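Local atomic coordinates of uncharacterized protein (Bacteroides caccae, PDB entry 4R4K), a protein that is of unknown function but adopts a cystatin-like fold and belongs to the NTF2 clan, in which a curved antiparallel sheet packs against helices. Residues A[64-69]-A[91-96]; A[108-111]-A[115-118]. One frame throughout, in Å; residues are numbered along the deposited sequence.

Interaction 1 of 2, residues A[64-69]-A[91-96]; sequences ETMKEE and KVFEAG. With PEU (2,5,8,11,14,17,20,23,26,29,32,35,38,41,44,47,50,53,56,59,62,65,68,71,74,77,80-heptacosaoxadooctacontan-82-ol), chain J.
M66, present as selenomethionine, lays its terminal methyl over one face of the F93 ring. CE stands 3.6 Å from the ring centroid, displaced toward the rim on the CG side, and its nearest ring atom is F93 CG at 3.4 Å. The selenium follows less squarely: SE lies 4.4 Å from the centroid of F93 and 29° off the ring normal. CE thus makes a CH-pi contact over the face, and the oblique selenium adds a Met-aromatic contact. Bends at chi2 (-60°) and chi3 (-43°) fold the chain of M66 back so that CE, rather than the middle of the side chain, reaches the ring.

The far end of the same ring meets backbone. The carbonyl oxygen T65 O approaches F93 CZ obliquely at 3.3 Å, while K67 O lies in the ring plane at its edge, 3.7 Å from CZ of F93, where it faces the slightly positive rim hydrogens. In the fold, F93 belongs to strand 90-97, the middle strand of the five-stranded antiparallel sheet, and the type I turn E64-K67 brings the loop ahead of strand 69-72 across it. F83 of the adjoining strand meets F93 edge-to-face, and M66 also packs on T20 of helix 12-21, which places its side chain between that helix and the sheet. K67 O has a stronger partner in S81 OG.

At the outer side of the turn, E64 OE1 accepts a hydrogen bond from the terminal oxygen ODE of a bound polyethylene glycol, 3.1 Å away, and H153 NE2 also bonds this ligand.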
ATOM      1  N   GLU A  64      -1.520 -12.130  -1.943  1.00 21.95           N
ATOM      2  CA  GLU A  64      -2.129 -12.099  -3.258  1.00 25.20           C
ATOM      3  C   GLU A  64      -1.996 -10.711  -3.893  1.00 22.46           C
ATOM      4  O   GLU A  64      -1.710 -10.586  -5.087  1.00 25.96           O
ATOM      5  CB  GLU A  64      -3.609 -12.512  -3.156  1.00 28.86           C
ATOM      6  CG  GLU A  64      -3.814 -13.961  -2.731  1.00 37.36           C
ATOM      7  CD  GLU A  64      -3.670 -14.255  -1.225  1.00 57.81           C
ATOM      8  OE1 GLU A  64      -3.515 -13.325  -0.388  1.00 38.39           O
ATOM      9  OE2 GLU A  64      -3.711 -15.458  -0.866  1.00 57.20           O
ATOM     10  N   THR A  65      -2.185  -9.673  -3.094  1.00 19.98           N
ATOM     11  CA  THR A  65      -2.086  -8.314  -3.574  1.00 20.52           C
ATOM     12  C   THR A  65      -0.666  -7.982  -4.027  1.00 19.93           C
ATOM     13  O   THR A  65      -0.483  -7.252  -5.006  1.00 20.24           O
ATOM     14  CB  THR A  65      -2.589  -7.319  -2.518  1.00 23.37           C
ATOM     15  OG1 THR A  65      -3.982  -7.546  -2.310  1.00 23.83           O
ATOM     16  CG2 THR A  65      -2.412  -5.860  -2.960  1.00 23.54           C
HETATM   17  N   MSE A  66       0.326  -8.532  -3.341  1.00 20.40           N
HETATM   18  CA  MSE A  66       1.712  -8.184  -3.608  1.00 21.33           C
HETATM   19  C   MSE A  66       2.343  -9.011  -4.727  1.00 23.13           C
HETATM   20  O   MSE A  66       3.530  -8.885  -4.983  1.00 25.10           O
HETATM   21  CB  MSE A  66       2.509  -8.281  -2.318  1.00 21.35           C
HETATM   22  CG  MSE A  66       2.054  -7.283  -1.263  1.00 20.44           C
HETATM   23 SE   MSE A  66       2.245  -5.433  -1.909  0.75 27.17          SE
HETATM   24  CE  MSE A  66       3.989  -5.507  -2.756  1.00 23.76           C
ATOM     25  N   LYS A  67       1.573  -9.873  -5.386  1.00 23.59           N
ATOM     26  CA  LYS A  67       2.094 -10.716  -6.473  1.00 21.50           C
ATOM     27  C   LYS A  67       2.208  -9.893  -7.748  1.00 21.42           C
ATOM     28  O   LYS A  67       1.331  -9.089  -8.028  1.00 21.58           O
ATOM     29  CB  LYS A  67       1.119 -11.856  -6.776  1.00 25.85           C
ATOM     30  CG  LYS A  67       1.230 -13.113  -5.946  1.00 39.18           C
ATOM     31  CD  LYS A  67       0.896 -14.328  -6.804  1.00 45.91           C
ATOM     32  CE  LYS A  67       0.536 -15.533  -5.984  1.00 52.11           C
ATOM     33  NZ  LYS A  67       1.224 -15.548  -4.676  1.00 53.44           N
ATOM     34  N   GLU A  68       3.269 -10.124  -8.524  1.00 18.70           N
ATOM     35  CA  GLU A  68       3.380  -9.518  -9.844  1.00 20.19           C
ATOM     36  C   GLU A  68       2.624 -10.372 -10.833  1.00 19.37           C
ATOM     37  O   GLU A  68       2.884 -11.576 -10.931  1.00 21.29           O
ATOM     38  CB  GLU A  68       4.819  -9.452 -10.297  1.00 21.12           C
ATOM     39  CG  GLU A  68       5.706  -8.523  -9.500  1.00 22.86           C
ATOM     40  CD  GLU A  68       7.062  -8.353 -10.164  1.00 27.49           C
ATOM     41  OE1 GLU A  68       7.903  -9.267  -9.971  1.00 32.83           O
ATOM     42  OE2 GLU A  68       7.276  -7.325 -10.879  1.00 23.69           O
ATOM     43  N   GLU A  69       1.673  -9.782 -11.537  1.00 17.98           N
ATOM     44  CA  GLU A  69       0.868 -10.534 -12.460  1.00 19.89           C
ATOM     45  C   GLU A  69       0.060  -9.624 -13.373  1.00 19.52           C
ATOM     46  O   GLU A  69      -0.043  -8.423 -13.182  1.00 19.39           O
ATOM     47  CB  GLU A  69      -0.061 -11.470 -11.693  1.00 19.49           C
ATOM     48  CG  GLU A  69      -1.147 -10.774 -10.918  1.00 22.92           C
ATOM     49  CD  GLU A  69      -1.822 -11.643  -9.869  1.00 28.19           C
ATOM     50  OE1 GLU A  69      -1.435 -12.810  -9.674  1.00 27.13           O
ATOM     51  OE2 GLU A  69      -2.798 -11.143  -9.272  1.00 36.17           O
ATOM     52  N   LYS A  91      12.563  -0.476  -3.501  1.00 19.47           N
ATOM     53  CA  LYS A  91      11.629  -1.094  -4.413  1.00 19.31           C
ATOM     54  C   LYS A  91      10.300  -0.345  -4.418  1.00 17.12           C
ATOM     55  O   LYS A  91       9.878   0.193  -3.394  1.00 19.50           O
ATOM     56  CB  LYS A  91      11.446  -2.563  -4.066  1.00 22.26           C
ATOM     57  CG  LYS A  91      12.769  -3.338  -4.129  1.00 27.63           C
ATOM     58  CD  LYS A  91      12.570  -4.820  -4.039  1.00 27.60           C
ATOM     59  CE  LYS A  91      13.864  -5.539  -3.705  1.00 25.49           C
ATOM     60  NZ  LYS A  91      14.860  -5.453  -4.807  1.00 25.68           N
ATOM     61  N   VAL A  92       9.632  -0.322  -5.567  1.00 19.32           N
ATOM     62  CA  VAL A  92       8.324   0.294  -5.696  1.00 17.46           C
ATOM     63  C   VAL A  92       7.415  -0.678  -6.460  1.00 16.71           C
ATOM     64  O   VAL A  92       7.782  -1.190  -7.510  1.00 18.32           O
ATOM     65  CB  VAL A  92       8.340   1.635  -6.446  1.00 20.09           C
ATOM     66  CG1 VAL A  92       6.919   2.165  -6.625  1.00 20.69           C
ATOM     67  CG2 VAL A  92       9.210   2.641  -5.727  1.00 17.98           C
ATOM     68  N   PHE A  93       6.281  -0.975  -5.839  1.00 16.85           N
ATOM     69  CA  PHE A  93       5.274  -1.868  -6.379  1.00 17.42           C
ATOM     70  C   PHE A  93       4.063  -1.015  -6.784  1.00 19.59           C
ATOM     71  O   PHE A  93       3.622  -0.150  -6.026  1.00 19.59           O
ATOM     72  CB  PHE A  93       4.881  -2.883  -5.327  1.00 16.61           C
ATOM     73  CG  PHE A  93       3.876  -3.898  -5.791  1.00 17.21           C
ATOM     74  CD1 PHE A  93       4.275  -5.025  -6.516  1.00 17.93           C
ATOM     75  CD2 PHE A  93       2.527  -3.745  -5.476  1.00 16.95           C
ATOM     76  CE1 PHE A  93       3.339  -5.970  -6.913  1.00 20.49           C
ATOM     77  CE2 PHE A  93       1.605  -4.690  -5.858  1.00 16.26           C
ATOM     78  CZ  PHE A  93       2.013  -5.811  -6.562  1.00 21.51           C
ATOM     79  N   GLU A  94       3.560  -1.252  -7.982  1.00 19.06           N
ATOM     80  CA  GLU A  94       2.426  -0.525  -8.531  1.00 18.72           C
ATOM     81  C   GLU A  94       1.407  -1.490  -9.108  1.00 16.37           C
ATOM     82  O   GLU A  94       1.783  -2.487  -9.712  1.00 18.98           O
ATOM     83  CB  GLU A  94       2.895   0.470  -9.592  1.00 23.03           C
ATOM     84  CG  GLU A  94       3.298   1.763  -8.954  1.00 26.33           C
ATOM     85  CD  GLU A  94       3.875   2.787  -9.904  1.00 32.77           C
ATOM     86  OE1 GLU A  94       3.571   2.758 -11.121  1.00 32.25           O
ATOM     87  OE2 GLU A  94       4.609   3.656  -9.398  1.00 33.57           O
ATOM     88  N   ALA A  95       0.119  -1.198  -8.879  1.00 15.44           N
ATOM     89  CA  ALA A  95      -0.948  -2.006  -9.425  1.00 16.56           C
ATOM     90  C   ALA A  95      -2.102  -1.131  -9.898  1.00 16.76           C
ATOM     91  O   ALA A  95      -2.370  -0.055  -9.331  1.00 18.96           O
ATOM     92  CB  ALA A  95      -1.435  -3.015  -8.407  1.00 16.53           C
ATOM     93  N   GLY A  96      -2.765  -1.578 -10.964  1.00 15.71           N
ATOM     94  CA  GLY A  96      -3.907  -0.868 -11.501  1.00 17.89           C
ATOM     95  C   GLY A  96      -4.341  -1.432 -12.841  1.00 17.75           C
ATOM     96  O   GLY A  96      -3.640  -2.294 -13.419  1.00 16.08           O
TER
HETATM   97  OCV PEU J 206     -13.002 -13.338   2.667  1.00 59.91           O
HETATM   98  CCW PEU J 206     -12.232 -12.218   3.075  1.00 59.16           C
HETATM   99  CCX PEU J 206     -10.761 -12.579   3.163  1.00 64.56           C
HETATM  100  OCY PEU J 206     -10.029 -11.357   3.061  1.00 70.44           O
HETATM  101  CCZ PEU J 206      -9.430 -10.889   4.271  1.00 58.71           C
HETATM  102  CDA PEU J 206      -7.984 -10.566   3.942  1.00 57.20           C
HETATM  103  ODB PEU J 206      -7.262 -11.786   3.835  1.00 64.55           O
HETATM  104  CDC PEU J 206      -6.101 -11.751   2.998  1.00 48.08           C
HETATM  105  CDD PEU J 206      -5.940 -13.058   2.216  1.00 52.31           C
HETATM  106  ODE PEU J 206      -4.665 -13.665   2.487  1.00 48.22           O

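Interaction 2 of 2, residues A[108-111]-A[115-118]; sequences FEQA and KWYV
The beta hairpin of strands 104-110 and 116-123, which ends the five-stranded sheet, is closed here near its turn. Y117 and E109 form a hydrogen-bonded antiparallel pair, with E109 N to Y117 O and Y117 N to E109 O both 2.9 Å. Beyond it, A111 N donates to K115 O at 2.8 Å, a nearly straight bond (168° at the hydrogen) at the mouth of the turn.

On the face carrying F108, Q110, W116 and V118, the indole of W116 lies beneath Q110: CB of Q110 stands 3.6 Å from the centroid of the six-membered ring, almost on its normal. With CG anti to the backbone N (chi1 -166°), the extended chain of Q110 crosses the indole obliquely toward its NE1 side, its amide plane turned 43° from the ring. F108 CE1 meets V118 CG2 at 3.4 Å, and F12 of helix 12-21 adds edge-to-face contacts to both F108 and W116. On the other face, A111 CB touches Y117 CE1 at 3.8 Å.

The polar ends of the Q110-W116 pair turn to other partners: Q110 NE2 is bonded to S8 O and W116 NE1 to E10 O, which fits a mutual contact carried by the CH-pi approach of Q110 CB and by dispersion, not by a polar bond between the two.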
ATOM      1  N   PHE A 108       9.139   0.605  -0.730  1.00 18.25           N
ATOM      2  CA  PHE A 108       9.885  -0.131   0.278  1.00 16.71           C
ATOM      3  C   PHE A 108      11.335   0.330   0.260  1.00 18.46           C
ATOM      4  O   PHE A 108      11.912   0.568  -0.810  1.00 20.05           O
ATOM      5  CB  PHE A 108       9.934  -1.616  -0.045  1.00 17.41           C
ATOM      6  CG  PHE A 108       8.604  -2.282  -0.105  1.00 17.70           C
ATOM      7  CD1 PHE A 108       8.026  -2.838   1.037  1.00 17.52           C
ATOM      8  CD2 PHE A 108       7.958  -2.391  -1.306  1.00 20.96           C
ATOM      9  CE1 PHE A 108       6.813  -3.482   0.945  1.00 16.25           C
ATOM     10  CE2 PHE A 108       6.746  -3.023  -1.403  1.00 22.58           C
ATOM     11  CZ  PHE A 108       6.178  -3.585  -0.279  1.00 20.37           C
ATOM     12  N   GLU A 109      11.903   0.502   1.447  1.00 19.68           N
ATOM     13  CA  GLU A 109      13.309   0.871   1.556  1.00 21.54           C
ATOM     14  C   GLU A 109      13.955   0.015   2.628  1.00 19.99           C
ATOM     15  O   GLU A 109      13.346  -0.255   3.677  1.00 19.62           O
ATOM     16  CB  GLU A 109      13.455   2.362   1.867  1.00 26.20           C
ATOM     17  CG  GLU A 109      13.032   3.234   0.709  1.00 35.40           C
ATOM     18  CD  GLU A 109      13.340   4.709   0.897  1.00 42.32           C
ATOM     19  OE1 GLU A 109      13.559   5.142   2.050  1.00 38.36           O
ATOM     20  OE2 GLU A 109      13.343   5.433  -0.123  1.00 47.13           O
ATOM     21  N   GLN A 110      15.183  -0.409   2.348  1.00 21.09           N
ATOM     22  CA  GLN A 110      15.955  -1.126   3.309  1.00 23.25           C
ATOM     23  C   GLN A 110      16.734  -0.079   4.089  1.00 25.00           C
ATOM     24  O   GLN A 110      17.564   0.653   3.531  1.00 25.45           O
ATOM     25  CB  GLN A 110      16.883  -2.139   2.655  1.00 23.23           C
ATOM     26  CG  GLN A 110      17.440  -3.113   3.680  1.00 23.56           C
ATOM     27  CD  GLN A 110      18.640  -3.871   3.174  1.00 25.62           C
ATOM     28  OE1 GLN A 110      19.592  -3.266   2.734  1.00 32.39           O
ATOM     29  NE2 GLN A 110      18.599  -5.172   3.236  1.00 24.40           N
ATOM     30  N   ALA A 111      16.438  -0.018   5.379  1.00 22.67           N
ATOM     31  CA  ALA A 111      16.980   1.011   6.251  1.00 25.49           C
ATOM     32  C   ALA A 111      18.428   0.703   6.666  1.00 21.65           C
ATOM     33  O   ALA A 111      18.955  -0.371   6.372  1.00 22.08           O
ATOM     34  CB  ALA A 111      16.117   1.147   7.475  1.00 25.96           C
ATOM     35  N   LYS A 115      16.911  -3.671   7.785  1.00 19.50           N
ATOM     36  CA  LYS A 115      15.519  -4.125   7.758  1.00 19.58           C
ATOM     37  C   LYS A 115      14.743  -3.377   6.683  1.00 19.28           C
ATOM     38  O   LYS A 115      14.969  -2.204   6.436  1.00 19.01           O
ATOM     39  CB  LYS A 115      14.867  -3.901   9.112  1.00 20.84           C
ATOM     40  CG  LYS A 115      15.449  -4.723  10.242  1.00 25.16           C
ATOM     41  CD  LYS A 115      14.718  -4.433  11.546  1.00 28.23           C
ATOM     42  CE  LYS A 115      15.213  -5.294  12.685  1.00 30.76           C
ATOM     43  NZ  LYS A 115      14.496  -4.964  13.942  1.00 30.12           N
ATOM     44  N   TRP A 116      13.793  -4.072   6.072  1.00 18.67           N
ATOM     45  CA  TRP A 116      12.898  -3.454   5.101  1.00 18.84           C
ATOM     46  C   TRP A 116      11.693  -2.821   5.781  1.00 18.14           C
ATOM     47  O   TRP A 116      11.133  -3.382   6.730  1.00 16.39           O
ATOM     48  CB  TRP A 116      12.426  -4.483   4.091  1.00 17.23           C
ATOM     49  CG  TRP A 116      13.489  -4.901   3.132  1.00 16.27           C
ATOM     50  CD1 TRP A 116      14.276  -6.004   3.224  1.00 17.10           C
ATOM     51  CD2 TRP A 116      13.831  -4.262   1.902  1.00 18.26           C
ATOM     52  NE1 TRP A 116      15.106  -6.075   2.142  1.00 19.36           N
ATOM     53  CE2 TRP A 116      14.850  -5.026   1.304  1.00 18.07           C
ATOM     54  CE3 TRP A 116      13.386  -3.113   1.250  1.00 16.72           C
ATOM     55  CZ2 TRP A 116      15.445  -4.671   0.091  1.00 21.47           C
ATOM     56  CZ3 TRP A 116      13.957  -2.773   0.036  1.00 19.51           C
ATOM     57  CH2 TRP A 116      14.977  -3.550  -0.536  1.00 19.55           C
ATOM     58  N   TYR A 117      11.316  -1.658   5.275  1.00 18.44           N
ATOM     59  CA  TYR A 117      10.132  -0.948   5.706  1.00 19.21           C
ATOM     60  C   TYR A 117       9.373  -0.392   4.515  1.00 18.11           C
ATOM     61  O   TYR A 117       9.964  -0.045   3.481  1.00 18.78           O
ATOM     62  CB  TYR A 117      10.495   0.249   6.570  1.00 19.74           C
ATOM     63  CG  TYR A 117      11.155  -0.092   7.840  1.00 19.01           C
ATOM     64  CD1 TYR A 117      12.518  -0.258   7.874  1.00 19.86           C
ATOM     65  CD2 TYR A 117      10.441  -0.228   9.028  1.00 21.29           C
ATOM     66  CE1 TYR A 117      13.133  -0.575   9.049  1.00 23.90           C
ATOM     67  CE2 TYR A 117      11.054  -0.561  10.213  1.00 22.00           C
ATOM     68  CZ  TYR A 117      12.415  -0.714  10.203  1.00 25.66           C
ATOM     69  OH  TYR A 117      13.051  -1.059  11.351  1.00 30.71           O
ATOM     70  N   VAL A 118       8.069  -0.269   4.711  1.00 18.36           N
ATOM     71  CA  VAL A 118       7.256   0.563   3.834  1.00 18.55           C
ATOM     72  C   VAL A 118       7.421   2.002   4.296  1.00 18.10           C
ATOM     73  O   VAL A 118       7.251   2.285   5.478  1.00 18.95           O
ATOM     74  CB  VAL A 118       5.783   0.158   3.882  1.00 17.32           C
ATOM     75  CG1 VAL A 118       4.925   1.197   3.156  1.00 18.79           C
ATOM     76  CG2 VAL A 118       5.626  -1.209   3.251  1.00 18.00           C
TER

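How the interactions relate
From the N terminus, the chain passes helix 12-21 before reaching the loop 64-69, and interaction 1 closes when strand 90-97 returns beneath that loop after two intervening strands. Interaction 2 follows in series, neither nested in nor crossing the first: it shuts the short hairpin turn between 108-111 and 115-118. The two are joined because strands 90-97 and 104-110 are neighbours in the sheet, with K91 O 2.8 Å from F108 N, a probable hydrogen bond. Side chains bridge them too, M66 packing on F108 and K91 on W116. Together they tie an inner strand, the edge hairpin and a connecting loop to helix 12-21.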